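Cathepsin L Propeptide (Toxoplasma gondii, PDB 3F75) is the propeptide of a papain-family cysteine protease, a mostly helical inhibitor domain of the I29 family that packs against a second protein chain. Local coordinates at residues Q22-S27 / A47-N52; Q43-I48 / R78-R83; H57-Q62 / Y66-N71; N71-L76 / R83-F88. One frame throughout, in Å; residues are numbered along the deposited sequence.

Contact 1: Q22-S27 / A47-N52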
# COMPACT_ATOMS: atom_id res chain seq x y z
N GLN B 22 -10.39 -25.09 15.51
CA GLN B 22 -11.79 -24.67 15.57
C GLN B 22 -11.99 -23.44 16.45
O GLN B 22 -12.70 -22.51 16.07
CB GLN B 22 -12.68 -25.82 16.05
CG GLN B 22 -12.84 -26.91 15.00
CD GLN B 22 -13.55 -28.14 15.52
OE1 GLN B 22 -13.56 -28.40 16.72
NE2 GLN B 22 -14.15 -28.91 14.61
N ASP B 23 -11.35 -23.44 17.62
CA ASP B 23 -11.41 -22.27 18.50
C ASP B 23 -10.79 -21.05 17.83
O ASP B 23 -11.30 -19.93 17.93
CB ASP B 23 -10.66 -22.52 19.81
CG ASP B 23 -11.35 -23.52 20.71
OD1 ASP B 23 -12.56 -23.75 20.55
OD2 ASP B 23 -10.67 -24.05 21.61
N ALA B 24 -9.65 -21.25 17.18
CA ALA B 24 -8.96 -20.16 16.53
C ALA B 24 -9.84 -19.54 15.43
O ALA B 24 -9.85 -18.33 15.24
CB ALA B 24 -7.61 -20.64 15.97
N PHE B 25 -10.58 -20.37 14.71
CA PHE B 25 -11.41 -19.87 13.60
C PHE B 25 -12.62 -19.09 14.15
O PHE B 25 -13.00 -18.08 13.58
CB PHE B 25 -11.85 -21.02 12.70
CG PHE B 25 -12.56 -20.58 11.43
CD1 PHE B 25 -11.95 -19.73 10.52
CD2 PHE B 25 -13.81 -21.10 11.12
CE1 PHE B 25 -12.58 -19.39 9.33
CE2 PHE B 25 -14.45 -20.76 9.93
CZ PHE B 25 -13.84 -19.90 9.04
N SER B 26 -13.19 -19.54 15.25
CA SER B 26 -14.31 -18.81 15.88
C SER B 26 -13.89 -17.44 16.37
O SER B 26 -14.60 -16.48 16.15
CB SER B 26 -14.91 -19.60 17.04
OG SER B 26 -15.38 -20.85 16.57
N SER B 27 -12.72 -17.36 17.00
CA SER B 27 -12.15 -16.09 17.40
C SER B 27 -11.89 -15.16 16.18
O SER B 27 -12.11 -13.95 16.26
CB SER B 27 -10.85 -16.32 18.17
OG SER B 27 -10.34 -15.10 18.65
N ALA B 47 -10.61 -24.15 5.93
CA ALA B 47 -9.43 -24.85 5.44
C ALA B 47 -8.32 -23.86 5.06
O ALA B 47 -7.16 -24.08 5.41
CB ALA B 47 -9.78 -25.75 4.25
N ILE B 48 -8.69 -22.77 4.38
CA ILE B 48 -7.71 -21.73 4.00
C ILE B 48 -7.13 -21.07 5.24
O ILE B 48 -5.91 -20.88 5.34
CB ILE B 48 -8.33 -20.67 3.07
CG1 ILE B 48 -8.72 -21.32 1.75
CG2 ILE B 48 -7.36 -19.49 2.83
CD1 ILE B 48 -9.58 -20.44 0.82
N PHE B 49 -8.01 -20.73 6.19
CA PHE B 49 -7.60 -20.16 7.47
C PHE B 49 -6.60 -21.05 8.22
O PHE B 49 -5.56 -20.56 8.67
CB PHE B 49 -8.83 -19.91 8.37
CG PHE B 49 -8.46 -19.50 9.78
CD1 PHE B 49 -8.16 -18.18 10.08
CD2 PHE B 49 -8.42 -20.44 10.81
CE1 PHE B 49 -7.82 -17.81 11.37
CE2 PHE B 49 -8.08 -20.08 12.08
CZ PHE B 49 -7.78 -18.76 12.37
N LYS B 50 -6.91 -22.33 8.33
CA LYS B 50 -6.00 -23.27 8.98
C LYS B 50 -4.64 -23.29 8.29
O LYS B 50 -3.61 -23.22 8.95
CB LYS B 50 -6.58 -24.68 8.98
CG LYS B 50 -7.74 -24.85 9.92
CD LYS B 50 -8.00 -26.32 10.20
CE LYS B 50 -8.62 -27.06 9.03
NZ LYS B 50 -8.77 -28.51 9.36
N ASN B 51 -4.65 -23.37 6.97
CA ASN B 51 -3.41 -23.38 6.21
C ASN B 51 -2.58 -22.12 6.45
O ASN B 51 -1.35 -22.21 6.66
CB ASN B 51 -3.67 -23.56 4.72
CG ASN B 51 -4.02 -25.00 4.36
OD1 ASN B 51 -3.73 -25.94 5.12
ND2 ASN B 51 -4.64 -25.18 3.20
N ASN B 52 -3.24 -20.96 6.44
CA ASN B 52 -2.55 -19.69 6.72
C ASN B 52 -2.03 -19.60 8.16
O ASN B 52 -0.93 -19.10 8.41
CB ASN B 52 -3.46 -18.50 6.46
CG ASN B 52 -3.78 -18.30 5.00
OD1 ASN B 52 -3.00 -18.66 4.11
ND2 ASN B 52 -4.95 -17.68 4.73

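Contact 2: Q43-I48 / R78-R83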
# COMPACT_ATOMS: atom_id res chain seq x y z
N GLN B 43 -16.62 -24.09 5.16
CA GLN B 43 -15.64 -25.17 5.18
C GLN B 43 -14.40 -24.84 4.32
O GLN B 43 -13.29 -25.11 4.74
CB GLN B 43 -16.25 -26.54 4.82
CG GLN B 43 -16.81 -26.66 3.42
CD GLN B 43 -17.71 -27.91 3.18
OE1 GLN B 43 -18.48 -28.34 4.04
NE2 GLN B 43 -17.62 -28.46 1.98
N ARG B 44 -14.60 -24.22 3.15
CA ARG B 44 -13.47 -23.75 2.33
C ARG B 44 -12.63 -22.69 3.06
O ARG B 44 -11.41 -22.74 3.06
CB ARG B 44 -13.96 -23.17 0.99
CG ARG B 44 -12.83 -22.48 0.16
CD ARG B 44 -13.34 -21.66 -1.07
NE ARG B 44 -12.24 -20.98 -1.77
CZ ARG B 44 -11.31 -21.59 -2.51
NH1 ARG B 44 -10.34 -20.89 -3.09
NH2 ARG B 44 -11.33 -22.92 -2.68
N ARG B 45 -13.30 -21.72 3.68
CA ARG B 45 -12.64 -20.64 4.36
C ARG B 45 -11.93 -21.13 5.64
O ARG B 45 -10.87 -20.64 5.99
CB ARG B 45 -13.64 -19.53 4.68
CG ARG B 45 -14.24 -18.90 3.45
CD ARG B 45 -13.39 -17.76 2.90
NE ARG B 45 -13.77 -17.55 1.51
CZ ARG B 45 -12.94 -17.49 0.47
NH1 ARG B 45 -11.63 -17.56 0.63
NH2 ARG B 45 -13.44 -17.34 -0.74
N TYR B 46 -12.52 -22.12 6.30
CA TYR B 46 -11.88 -22.74 7.46
C TYR B 46 -10.56 -23.42 7.05
O TYR B 46 -9.53 -23.27 7.73
CB TYR B 46 -12.83 -23.75 8.08
CG TYR B 46 -12.27 -24.52 9.26
CD1 TYR B 46 -11.70 -23.86 10.33
CD2 TYR B 46 -12.36 -25.90 9.32
CE1 TYR B 46 -11.19 -24.55 11.42
CE2 TYR B 46 -11.87 -26.60 10.40
CZ TYR B 46 -11.28 -25.91 11.45
OH TYR B 46 -10.79 -26.58 12.54
N ALA B 47 -10.61 -24.15 5.93
CA ALA B 47 -9.43 -24.85 5.44
C ALA B 47 -8.32 -23.86 5.06
O ALA B 47 -7.16 -24.08 5.41
CB ALA B 47 -9.78 -25.75 4.25
N ILE B 48 -8.69 -22.77 4.38
CA ILE B 48 -7.71 -21.73 4.00
C ILE B 48 -7.13 -21.07 5.24
O ILE B 48 -5.91 -20.88 5.34
CB ILE B 48 -8.33 -20.67 3.07
CG1 ILE B 48 -8.72 -21.32 1.75
CG2 ILE B 48 -7.36 -19.49 2.83
CD1 ILE B 48 -9.58 -20.44 0.82
N ARG B 78 -3.72 -17.04 -1.75
CA ARG B 78 -2.92 -16.09 -2.51
C ARG B 78 -3.66 -15.60 -3.76
O ARG B 78 -3.66 -14.41 -4.05
CB ARG B 78 -1.58 -16.69 -2.90
CG ARG B 78 -0.80 -15.83 -3.86
CD ARG B 78 0.67 -16.19 -3.90
NE ARG B 78 1.37 -15.44 -4.94
CZ ARG B 78 2.65 -15.64 -5.28
NH1 ARG B 78 3.39 -16.57 -4.66
NH2 ARG B 78 3.20 -14.91 -6.26
N ASP B 79 -4.29 -16.51 -4.49
CA ASP B 79 -5.00 -16.14 -5.71
C ASP B 79 -6.13 -15.15 -5.44
O ASP B 79 -6.31 -14.18 -6.17
CB ASP B 79 -5.57 -17.38 -6.40
CG ASP B 79 -4.54 -18.15 -7.22
OD1 ASP B 79 -3.47 -17.62 -7.59
OD2 ASP B 79 -4.84 -19.32 -7.54
N GLU B 80 -6.91 -15.41 -4.39
CA GLU B 80 -8.03 -14.53 -4.04
C GLU B 80 -7.53 -13.16 -3.58
O GLU B 80 -8.06 -12.12 -3.96
CB GLU B 80 -8.89 -15.18 -2.97
CG GLU B 80 -9.61 -16.42 -3.48
CD GLU B 80 -10.18 -17.29 -2.37
OE1 GLU B 80 -9.69 -17.26 -1.22
OE2 GLU B 80 -11.14 -18.03 -2.64
N PHE B 81 -6.48 -13.18 -2.77
CA PHE B 81 -5.83 -11.97 -2.29
C PHE B 81 -5.35 -11.09 -3.45
O PHE B 81 -5.67 -9.90 -3.52
CB PHE B 81 -4.68 -12.37 -1.36
CG PHE B 81 -3.96 -11.21 -0.75
CD1 PHE B 81 -4.63 -10.29 0.03
CD2 PHE B 81 -2.57 -11.07 -0.93
CE1 PHE B 81 -3.94 -9.22 0.62
CE2 PHE B 81 -1.89 -10.01 -0.34
CZ PHE B 81 -2.58 -9.08 0.42
N ARG B 82 -4.66 -11.71 -4.40
CA ARG B 82 -4.10 -11.02 -5.55
C ARG B 82 -5.18 -10.44 -6.44
O ARG B 82 -5.05 -9.33 -6.95
CB ARG B 82 -3.26 -12.00 -6.39
CG ARG B 82 -2.80 -11.46 -7.78
CD ARG B 82 -1.92 -12.48 -8.54
NE ARG B 82 -2.55 -13.80 -8.64
CZ ARG B 82 -3.49 -14.14 -9.52
NH1 ARG B 82 -3.94 -13.25 -10.41
NH2 ARG B 82 -4.00 -15.37 -9.52
N ARG B 83 -6.24 -11.21 -6.65
CA ARG B 83 -7.24 -10.87 -7.64
C ARG B 83 -8.05 -9.65 -7.22
O ARG B 83 -8.51 -8.89 -8.07
CB ARG B 83 -8.16 -12.06 -7.95
CG ARG B 83 -7.60 -13.09 -8.94
CD ARG B 83 -8.71 -14.00 -9.49
NE ARG B 83 -9.45 -14.68 -8.42
CZ ARG B 83 -9.25 -15.93 -8.00
NH1 ARG B 83 -8.32 -16.70 -8.55
NH2 ARG B 83 -9.99 -16.42 -7.02

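Contact 3: H57-Q62 / Y66-N71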
# COMPACT_ATOMS: atom_id res chain seq x y z
N HIS B 57 2.45 -19.43 12.02
CA HIS B 57 3.09 -20.03 13.17
C HIS B 57 4.45 -20.63 12.84
O HIS B 57 5.42 -20.40 13.56
CB HIS B 57 2.20 -21.11 13.75
CG HIS B 57 2.83 -21.87 14.88
ND1 HIS B 57 3.10 -21.28 16.10
CD2 HIS B 57 3.24 -23.15 14.98
CE1 HIS B 57 3.65 -22.17 16.91
NE2 HIS B 57 3.74 -23.32 16.25
N THR B 58 4.52 -21.41 11.77
CA THR B 58 5.79 -22.00 11.34
C THR B 58 6.82 -20.95 10.98
O THR B 58 7.98 -21.05 11.39
CB THR B 58 5.59 -22.91 10.13
OG1 THR B 58 4.70 -23.95 10.50
CG2 THR B 58 6.92 -23.51 9.67
N HIS B 59 6.39 -19.96 10.21
CA HIS B 59 7.28 -18.86 9.79
C HIS B 59 7.91 -18.17 11.01
O HIS B 59 9.12 -17.92 11.05
CB HIS B 59 6.46 -17.84 8.98
CG HIS B 59 7.21 -17.22 7.84
ND1 HIS B 59 7.90 -16.03 7.97
CD2 HIS B 59 7.36 -17.61 6.55
CE1 HIS B 59 8.44 -15.72 6.81
NE2 HIS B 59 8.13 -16.65 5.93
N ASN B 60 7.08 -17.87 12.00
CA ASN B 60 7.55 -17.14 13.15
C ASN B 60 8.52 -17.95 14.02
O ASN B 60 9.14 -17.38 14.90
CB ASN B 60 6.37 -16.62 13.99
CG ASN B 60 5.64 -15.47 13.34
OD1 ASN B 60 6.20 -14.76 12.49
ND2 ASN B 60 4.38 -15.27 13.74
N GLN B 61 8.66 -19.26 13.78
CA GLN B 61 9.66 -20.09 14.50
C GLN B 61 11.02 -20.11 13.78
O GLN B 61 12.00 -20.64 14.32
CB GLN B 61 9.17 -21.53 14.63
CG GLN B 61 7.96 -21.71 15.53
CD GLN B 61 7.34 -23.10 15.42
OE1 GLN B 61 6.25 -23.34 15.93
NE2 GLN B 61 8.03 -24.03 14.75
N GLN B 62 11.09 -19.52 12.59
CA GLN B 62 12.23 -19.72 11.71
C GLN B 62 13.32 -18.63 11.83
O GLN B 62 14.36 -18.71 11.19
CB GLN B 62 11.74 -19.92 10.25
CG GLN B 62 11.20 -21.37 9.98
CD GLN B 62 10.50 -21.57 8.61
OE1 GLN B 62 9.83 -20.68 8.07
NE2 GLN B 62 10.62 -22.78 8.07
N TYR B 66 11.70 -10.44 10.07
CA TYR B 66 10.35 -9.88 10.22
C TYR B 66 9.43 -10.97 10.71
O TYR B 66 9.68 -12.15 10.50
CB TYR B 66 9.84 -9.30 8.88
CG TYR B 66 9.77 -10.35 7.82
CD1 TYR B 66 8.59 -11.05 7.60
CD2 TYR B 66 10.92 -10.76 7.13
CE1 TYR B 66 8.53 -12.09 6.66
CE2 TYR B 66 10.86 -11.81 6.18
CZ TYR B 66 9.66 -12.46 5.97
OH TYR B 66 9.54 -13.50 5.08
N SER B 67 8.35 -10.56 11.35
CA SER B 67 7.33 -11.49 11.80
C SER B 67 6.07 -11.42 10.92
O SER B 67 5.87 -10.46 10.17
CB SER B 67 6.97 -11.18 13.24
OG SER B 67 6.46 -9.86 13.36
N LEU B 68 5.22 -12.43 11.05
CA LEU B 68 3.91 -12.46 10.43
C LEU B 68 2.86 -12.47 11.52
O LEU B 68 3.12 -12.90 12.65
CB LEU B 68 3.74 -13.71 9.57
CG LEU B 68 4.76 -13.95 8.46
CD1 LEU B 68 4.40 -15.19 7.65
CD2 LEU B 68 4.87 -12.71 7.55
N LYS B 69 1.65 -12.05 11.17
CA LYS B 69 0.54 -12.12 12.10
C LYS B 69 -0.75 -12.30 11.35
O LYS B 69 -0.95 -11.70 10.29
CB LYS B 69 0.48 -10.84 12.94
CG LYS B 69 -0.51 -10.86 14.09
CD LYS B 69 -0.54 -9.48 14.76
CE LYS B 69 -1.62 -9.41 15.82
NZ LYS B 69 -1.36 -10.40 16.87
N MET B 70 -1.64 -13.12 11.91
CA MET B 70 -2.99 -13.23 11.37
C MET B 70 -3.67 -11.84 11.26
O MET B 70 -3.43 -10.95 12.07
CB MET B 70 -3.82 -14.18 12.27
CG MET B 70 -5.26 -14.39 11.81
SD MET B 70 -5.42 -15.18 10.20
CE MET B 70 -4.62 -16.76 10.48
N ASN B 71 -4.51 -11.67 10.25
CA ASN B 71 -5.15 -10.39 10.02
C ASN B 71 -6.43 -10.59 9.21
O ASN B 71 -6.85 -11.74 9.03
CB ASN B 71 -4.18 -9.43 9.34
CG ASN B 71 -3.72 -9.92 7.98
OD1 ASN B 71 -4.48 -10.53 7.23
ND2 ASN B 71 -2.47 -9.63 7.64
O HOH W 1 8.14 -14.75 10.36

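Contact 4: N71-L76 / R83-F88. With EDO (1,2-ethanediol), chain F.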
# COMPACT_ATOMS: atom_id res chain seq x y z
N ASN B 71 -4.51 -11.67 10.25
CA ASN B 71 -5.15 -10.39 10.02
C ASN B 71 -6.43 -10.59 9.21
O ASN B 71 -6.85 -11.74 9.03
CB ASN B 71 -4.18 -9.43 9.34
CG ASN B 71 -3.72 -9.92 7.98
OD1 ASN B 71 -4.48 -10.53 7.23
ND2 ASN B 71 -2.47 -9.63 7.64
N HIS B 72 -7.04 -9.52 8.72
CA HIS B 72 -8.37 -9.68 8.06
C HIS B 72 -8.32 -10.39 6.70
O HIS B 72 -9.37 -10.71 6.14
CB HIS B 72 -9.20 -8.37 8.00
CG HIS B 72 -8.63 -7.30 7.12
ND1 HIS B 72 -8.91 -5.96 7.33
CD2 HIS B 72 -7.81 -7.34 6.05
CE1 HIS B 72 -8.30 -5.23 6.42
NE2 HIS B 72 -7.62 -6.04 5.63
N PHE B 73 -7.12 -10.69 6.20
CA PHE B 73 -6.95 -11.51 5.00
C PHE B 73 -6.78 -13.00 5.32
O PHE B 73 -6.48 -13.80 4.42
CB PHE B 73 -5.71 -11.08 4.22
CG PHE B 73 -5.67 -9.62 3.90
CD1 PHE B 73 -6.68 -9.04 3.15
CD2 PHE B 73 -4.58 -8.85 4.26
CE1 PHE B 73 -6.65 -7.70 2.83
CE2 PHE B 73 -4.53 -7.49 3.92
CZ PHE B 73 -5.57 -6.92 3.21
N GLY B 74 -6.99 -13.37 6.59
CA GLY B 74 -6.72 -14.73 7.08
C GLY B 74 -7.43 -15.89 6.39
O GLY B 74 -6.95 -17.02 6.40
N ASP B 75 -8.59 -15.62 5.81
CA ASP B 75 -9.38 -16.66 5.13
C ASP B 75 -9.30 -16.58 3.60
O ASP B 75 -10.14 -17.17 2.92
CB ASP B 75 -10.84 -16.66 5.64
CG ASP B 75 -11.59 -15.36 5.33
OD1 ASP B 75 -10.96 -14.33 5.05
OD2 ASP B 75 -12.85 -15.38 5.37
N LEU B 76 -8.26 -15.92 3.07
CA LEU B 76 -8.05 -15.81 1.63
C LEU B 76 -6.78 -16.55 1.22
O LEU B 76 -5.75 -16.53 1.93
CB LEU B 76 -7.88 -14.35 1.21
CG LEU B 76 -8.94 -13.37 1.68
CD1 LEU B 76 -8.56 -11.95 1.33
CD2 LEU B 76 -10.32 -13.72 1.08
N ARG B 83 -6.24 -11.21 -6.65
CA ARG B 83 -7.24 -10.87 -7.64
C ARG B 83 -8.05 -9.65 -7.22
O ARG B 83 -8.51 -8.89 -8.07
CB ARG B 83 -8.16 -12.06 -7.95
CG ARG B 83 -7.60 -13.09 -8.94
CD ARG B 83 -8.71 -14.00 -9.49
NE ARG B 83 -9.45 -14.68 -8.42
CZ ARG B 83 -9.25 -15.93 -8.00
NH1 ARG B 83 -8.32 -16.70 -8.55
NH2 ARG B 83 -9.99 -16.42 -7.02
N LYS B 84 -8.24 -9.43 -5.92
CA LYS B 84 -9.22 -8.44 -5.48
C LYS B 84 -8.74 -7.38 -4.50
O LYS B 84 -9.43 -6.36 -4.33
CB LYS B 84 -10.44 -9.16 -4.87
CG LYS B 84 -11.28 -9.97 -5.87
CD LYS B 84 -12.40 -9.17 -6.51
CE LYS B 84 -13.56 -8.90 -5.54
NZ LYS B 84 -13.47 -7.56 -4.88
N TYR B 85 -7.58 -7.59 -3.87
CA TYR B 85 -7.15 -6.75 -2.74
C TYR B 85 -5.90 -5.91 -3.04
O TYR B 85 -5.37 -5.26 -2.13
CB TYR B 85 -6.95 -7.60 -1.46
CG TYR B 85 -8.22 -8.30 -1.03
CD1 TYR B 85 -9.05 -7.74 -0.04
CD2 TYR B 85 -8.65 -9.45 -1.68
CE1 TYR B 85 -10.25 -8.36 0.32
CE2 TYR B 85 -9.85 -10.07 -1.34
CZ TYR B 85 -10.64 -9.53 -0.34
OH TYR B 85 -11.82 -10.17 -0.01
N LEU B 86 -5.47 -5.90 -4.30
CA LEU B 86 -4.27 -5.21 -4.71
C LEU B 86 -4.70 -4.10 -5.68
O LEU B 86 -5.32 -3.13 -5.22
CB LEU B 86 -3.24 -6.21 -5.28
CG LEU B 86 -2.31 -6.88 -4.25
CD1 LEU B 86 -3.07 -7.29 -3.01
CD2 LEU B 86 -1.57 -8.09 -4.84
N GLY B 87 -4.39 -4.21 -6.99
CA GLY B 87 -5.01 -3.33 -8.00
C GLY B 87 -4.12 -2.52 -8.95
O GLY B 87 -4.62 -1.67 -9.70
N PHE B 88 -2.82 -2.77 -8.95
CA PHE B 88 -1.95 -2.05 -9.85
C PHE B 88 -1.88 -2.83 -11.14
O PHE B 88 -1.53 -4.02 -11.14
CB PHE B 88 -0.55 -1.86 -9.27
CG PHE B 88 0.38 -1.17 -10.21
CD1 PHE B 88 0.45 0.21 -10.24
CD2 PHE B 88 1.17 -1.90 -11.07
CE1 PHE B 88 1.29 0.87 -11.13
CE2 PHE B 88 2.04 -1.25 -11.95
CZ PHE B 88 2.10 0.13 -11.98
C1 EDO F . -14.87 -11.81 2.84
O1 EDO F . -14.60 -10.99 3.99
C2 EDO F . -14.17 -13.17 2.96
O2 EDO F . -14.35 -13.65 4.29

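Contact 1: Q22-S27 / A47-N52
Two helical segments, 22-27 and 47-52, come closest at Phe25 and Phe49, whose CA atoms lie 7.2 Å apart; no hydrogen bond joins them, and the contact is apolar in its side chains. The CB of Phe49 points at the other helix, and with its CG anti to the backbone N (chi1 172°) the ring reaches across to the backbone of Phe25 and Ala24. Phe25 brings one ring carbon, CD1, over a face of the Phe49 ring, 3.6 Å from Phe49 CG. The planes are turned 50° against each other with centroids 5.3 Å apart, an oblique meeting. At the far end of the same ring, Ala24 CB sits at the rim, in the ring plane, 4.0 Å from Phe49 CE2, while Phe49 CZ comes within 3.6 Å of Ala24 O. The tip of the phenyl ring thus lies close to the backbone of helix 18-32, beside the alanine methyl. Phe28 and Tyr46 extend the cluster, meeting the rings of Phe49 and Phe25 respectively, and Met70 touches Phe49 from the loop. Such an aromatic core between two long helices is characteristic of the globular part of cathepsin L-like propeptides.

Contact 2: Q43-I48 / R78-R83
A salt-bridge network at the protein surface links helix 39-60 to helix 78-84, with the single carboxylate of Glu80 held between Arg44 and Arg45. The two arginines grip it differently. Arg45 comes end-on with one nitrogen for each oxygen: NH1 donates to Glu80 OE1 at 2.7 Å, and NH2 donates to Glu80 OE2 at 3.1 Å. Arg44 comes side-on and spends both its bonds on one atom, NH1 reaching Glu80 OE2 at 3.0 Å and NE the same oxygen at 3.3 Å. Glu80 OE2 thus accepts three N-H groups, only the one from Arg44 NE arriving on the syn side; the two from NH1 of Arg44 and NH2 of Arg45 come from well out of the carboxylate plane. The Arg44 guanidinium stands 76° from that plane, the Arg45 group less steeply. Arg45 gets there because its chain folds at chi2 (-87°), whereas Arg44 reaches out extended from CG to NE. Ile48 CD1 lies over one face of the Arg44 guanidinium. Glu41 takes Arg45 NE, and Ser77 N donates to Glu80 OE1, which probably helps to steady both charges. The axes of segments 43-48 and 78-83 run at 100° and come no closer than 13.1 Å, so long side chains bridge the gap; Arg45 NH1 also reaches Asp75 O in the loop leading into helix 78-84.

Contact 3: H57-Q62 / Y66-N71
His59 and Leu68 meet with the leucine methyl CD1 over one face of the imidazole, 3.8 Å from the ring centroid and 25° off its normal, a CH-pi contact. Tyr66 approaches the same ring at its edge: its OH lies near the imidazole plane, 3.0 Å from His59 CE1, and the two rings meet obliquely, at 46°. Tyr66 CG takes the position between backbone N and carbonyl carbon (chi1 60°), which swings the phenol toward the histidine. Beside this pair, Asn60 uses both ends of its amide on the backbone of a single residue. Leu68 N donates to Asn60 OD1 at 2.9 Å, nearly straight and in the carbonyl plane on a lone pair, while Asn60 ND2 donates to Leu68 O at 2.9 Å. The two bonds fix the rotation of the amide, which acts much as a neighbouring strand would, since it meets both N and O of Leu68. A water completes the junction, donating to Asn60 OD1 and to Tyr66 O and lying 2.7 Å from His59 ND1, in the plane of that ring. Tyr64 stacks on His59, and Tyr55 meets both His59 and Leu68. The contact ties the C-terminal part of helix 39-60 to residues 66-68, which pair antiparallel with a strand of the other protein chain, so the sheet continues across the interface.

Contact 4: N71-L76 / R83-F88
Phe73 and Leu76 of the loop 71-76 close on the ring of Tyr85, just past helix 78-84. At the start of the loop, Asn71 makes an Asx turn: its OD1 accepts from Phe73 N at 2.8 Å, inside a type I beta turn that the Gly74 N to Asn71 O bond closes. Next, His72 lays its CD2 over the centre of one face of the Phe73 ring, 3.4 Å above the plane. Phe73 itself turns an edge toward the face of Tyr85, in an offset edge-to-face pair with planes at 76° and centroids 5.7 Å apart; the nearest atoms are Phe73 CE1 and Tyr85 CD1, at 3.7 Å. Phe81 meets Phe73 edge-to-face as well, and so does an aromatic side chain of the other protein chain, which places this aromatic cluster of the propeptide domain at the interface. A second type I turn runs from Phe73 to Leu76. Within it, Gly74 O accepts from Asn52 of helix 39-60, and Asp75 OD2 accepts from the hydroxyl O2 of a 1,2-ethanediol at 2.5 Å and is also bonded to Tyr36. Leu76 then sends CD1 over a face of Tyr85, 3.8 Å from the ring centroid and 22° off the normal. With CG anti to the carbonyl carbon (chi1 -51°), the branch is directed toward the phenol, where CE2 of Tyr85 is the ring atom nearest to CD1.

Overall arrangement
Contacts 1, 3 and 4 are buried, while contact 2 lies at the surface. Helix 39-60 serves three of them in turn: contact 2 nearest its start, contact 1 in the middle and contact 3 at its end, with contacts 2 and 3 on opposite sides of the chain's centre, about 18 Å apart between centres. Helix 78-84 is shared by contacts 2 and 4, whose centres lie about 9 Å apart and whose segments alternate along the chain. Chemistry follows place: contact 1 is aromatic and apolar in its side chains, contact 4 aromatic and aliphatic, contact 3 mixes amide-to-backbone bonds with ring packing, and contact 2 is ionic. Ile48 CG2 packs on the backbone of Asp75 and Leu76, joining helix 39-60 to contact 4.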